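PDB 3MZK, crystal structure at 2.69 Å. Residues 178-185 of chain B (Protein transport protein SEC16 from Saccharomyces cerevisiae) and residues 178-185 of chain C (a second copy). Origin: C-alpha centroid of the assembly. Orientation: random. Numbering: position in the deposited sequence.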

# COMPACT_ATOMS: atom_id res chain seq x y z
N ASP B 178 -16.47 9.21 -27.67
CA ASP B 178 -15.11 8.68 -27.74
C ASP B 178 -14.75 8.04 -26.41
O ASP B 178 -14.22 8.70 -25.51
N TYR B 179 -15.03 6.75 -26.29
CA TYR B 179 -14.93 6.07 -25.00
C TYR B 179 -13.50 5.73 -24.62
O TYR B 179 -13.23 5.36 -23.48
N ALA B 180 -12.58 5.87 -25.56
CA ALA B 180 -11.18 5.62 -25.28
C ALA B 180 -10.63 6.68 -24.33
O ALA B 180 -10.20 6.37 -23.22
N ILE B 181 -10.67 7.94 -24.75
CA ILE B 181 -10.20 9.04 -23.92
C ILE B 181 -11.10 9.18 -22.71
O ILE B 181 -10.66 9.62 -21.65
N ALA B 182 -12.37 8.83 -22.88
CA ALA B 182 -13.30 8.87 -21.76
C ALA B 182 -12.73 8.00 -20.64
O ALA B 182 -12.65 8.43 -19.49
N LEU B 183 -12.31 6.79 -21.00
CA LEU B 183 -11.70 5.87 -20.04
C LEU B 183 -10.43 6.45 -19.44
O LEU B 183 -10.24 6.43 -18.22
N LEU B 184 -9.57 6.98 -20.30
CA LEU B 184 -8.33 7.62 -19.85
C LEU B 184 -8.61 8.74 -18.86
O LEU B 184 -8.11 8.72 -17.73
N VAL B 185 -9.40 9.72 -19.26
CA VAL B 185 -9.75 10.82 -18.37
C VAL B 185 -10.37 10.27 -17.09
O VAL B 185 -10.03 10.69 -15.99
N ASP C 178 -10.14 -1.22 -31.75
CA ASP C 178 -11.09 -0.82 -30.72
C ASP C 178 -10.35 -0.54 -29.42
O ASP C 178 -10.14 -1.43 -28.60
N TYR C 179 -9.95 0.71 -29.23
CA TYR C 179 -9.07 1.06 -28.14
C TYR C 179 -9.78 1.16 -26.79
O TYR C 179 -9.14 1.23 -25.75
N ALA C 180 -11.11 1.16 -26.82
CA ALA C 180 -11.88 1.18 -25.58
C ALA C 180 -11.69 -0.12 -24.81
O ALA C 180 -11.16 -0.12 -23.70
N ILE C 181 -12.10 -1.24 -25.41
CA ILE C 181 -11.93 -2.54 -24.78
C ILE C 181 -10.46 -2.86 -24.63
O ILE C 181 -10.05 -3.57 -23.71
N ALA C 182 -9.65 -2.34 -25.55
CA ALA C 182 -8.22 -2.56 -25.45
C ALA C 182 -7.75 -2.04 -24.10
O ALA C 182 -7.07 -2.75 -23.36
N LEU C 183 -8.17 -0.82 -23.77
CA LEU C 183 -7.84 -0.21 -22.48
C LEU C 183 -8.39 -1.05 -21.31
O LEU C 183 -7.67 -1.33 -20.35
N LEU C 184 -9.65 -1.45 -21.42
CA LEU C 184 -10.27 -2.31 -20.41
C LEU C 184 -9.49 -3.60 -20.19
O LEU C 184 -9.05 -3.88 -19.08
N VAL C 185 -9.32 -4.38 -21.25
CA VAL C 185 -8.54 -5.61 -21.14
C VAL C 185 -7.15 -5.30 -20.59
O VAL C 185 -6.66 -6.00 -19.70

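How does the chain C stretch begin, before it meets its partner? D178(C) sits at the N-cap, its chi1 in the t well, and touches nothing in the chain B stretch. Its OD1 turns back to accept a weak capping bond from A180(C) N at 3.2 Å, occupying one of the amides left without a backbone partner at the start of a helix, while OD2 is hydrogen-bonded elsewhere in the structure. D178(B) repeats the arrangement.

What meets where the two helices come close at their first turns? Y179(C) adopts the m rotamer, and its ring leads away from the chain B stretch, its OH hydrogen-bonded to a residue just outside the stretches, so the contact falls to the base of the side chain: Y179(C) CB lies 4.3 Å from A180(B) CB. Next comes A180(C), whose CB returns the contact at 4.3 Å from Y179(B) CB. The CA atoms of A180(B) and A180(C) are just 4.5 Å apart, a spacing in keeping with methyl side chains that both point sideways.

Which side chain reaches farthest into the contact? I181(C) points away and A182(C) sideways, neither touching the chain B stretch, but L183(C) points toward it with chi1 m and chi2 t. Its CD1 comes within 3.4 Å of A180(B) O, a van der Waals approach to a carbonyl already accepting from L184(B) N. L183(C) CD1 also lies 4.1 Å from L183(B) CB and 3.7 Å from L184(B) CD2.

What closes the packing farther along? L184(C), also m and t, starts sideways but bends its end nearer, placing CD2 3.7 Å from L183(B) CD1; V185(C) is out of reach. No hydrogen bond crosses between the stretches, so this nearly symmetric contact, burying 304 Å² in total, is made mainly by alanines and leucines, with the CB atoms of both tyrosines and methyl approaches to backbone carbonyls.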

# COMPACT_ATOMS: atom_id res chain seq x y z
CB ASP B 178 -14.10 9.77 -28.08
CG ASP B 178 -12.73 9.22 -28.38
OD1 ASP B 178 -12.37 8.16 -27.81
OD2 ASP B 178 -12.00 9.84 -29.18
CB TYR B 179 -15.82 4.83 -24.99
CG TYR B 179 -17.28 5.13 -25.26
CD1 TYR B 179 -18.07 5.73 -24.29
CD2 TYR B 179 -17.86 4.82 -26.48
CE1 TYR B 179 -19.41 6.01 -24.53
CE2 TYR B 179 -19.19 5.10 -26.73
CZ TYR B 179 -19.96 5.70 -25.76
OH TYR B 179 -21.28 5.97 -26.01
CB ALA B 180 -10.36 5.58 -26.56
CB ILE B 181 -10.21 10.39 -24.66
CG1 ILE B 181 -10.68 10.19 -26.09
CG2 ILE B 181 -8.83 11.04 -24.63
CD1 ILE B 181 -10.53 11.42 -26.93
CB ALA B 182 -14.67 8.39 -22.19
CB LEU B 183 -11.42 4.51 -20.70
CG LEU B 183 -12.65 3.62 -20.94
CD1 LEU B 183 -12.28 2.33 -21.65
CD2 LEU B 183 -13.36 3.33 -19.62
CB LEU B 184 -7.55 8.15 -21.05
CG LEU B 184 -7.10 7.03 -21.99
CD1 LEU B 184 -6.41 7.59 -23.23
CD2 LEU B 184 -6.20 6.07 -21.24
CB VAL B 185 -10.72 11.82 -19.04
CG1 VAL B 185 -11.24 12.81 -18.01
CG2 VAL B 185 -10.03 12.54 -20.18
CB ASP C 178 -12.15 -1.90 -30.50
CG ASP C 178 -13.28 -1.42 -29.61
OD1 ASP C 178 -13.04 -0.56 -28.74
OD2 ASP C 178 -14.42 -1.92 -29.77
CB TYR C 179 -8.30 2.35 -28.45
CG TYR C 179 -7.49 2.27 -29.72
CD1 TYR C 179 -6.30 1.55 -29.76
CD2 TYR C 179 -7.91 2.92 -30.88
CE1 TYR C 179 -5.55 1.48 -30.93
CE2 TYR C 179 -7.16 2.85 -32.05
CZ TYR C 179 -5.99 2.13 -32.06
OH TYR C 179 -5.25 2.06 -33.22
CB ALA C 180 -13.36 1.42 -25.87
CB ILE C 181 -12.57 -3.67 -25.61
CG1 ILE C 181 -13.23 -3.09 -26.86
CG2 ILE C 181 -13.58 -4.46 -24.77
CD1 ILE C 181 -14.03 -4.10 -27.62
CB ALA C 182 -7.48 -1.86 -26.59
CB LEU C 183 -8.38 1.22 -22.41
CG LEU C 183 -7.60 2.26 -23.22
CD1 LEU C 183 -8.24 3.64 -23.13
CD2 LEU C 183 -6.16 2.31 -22.75
CB LEU C 184 -11.71 -2.63 -20.81
CG LEU C 184 -12.59 -1.38 -20.86
CD1 LEU C 184 -13.99 -1.69 -21.36
CD2 LEU C 184 -12.64 -0.70 -19.49
CB VAL C 185 -8.41 -6.32 -22.50
CG1 VAL C 185 -7.42 -7.47 -22.41
CG2 VAL C 185 -9.77 -6.81 -22.97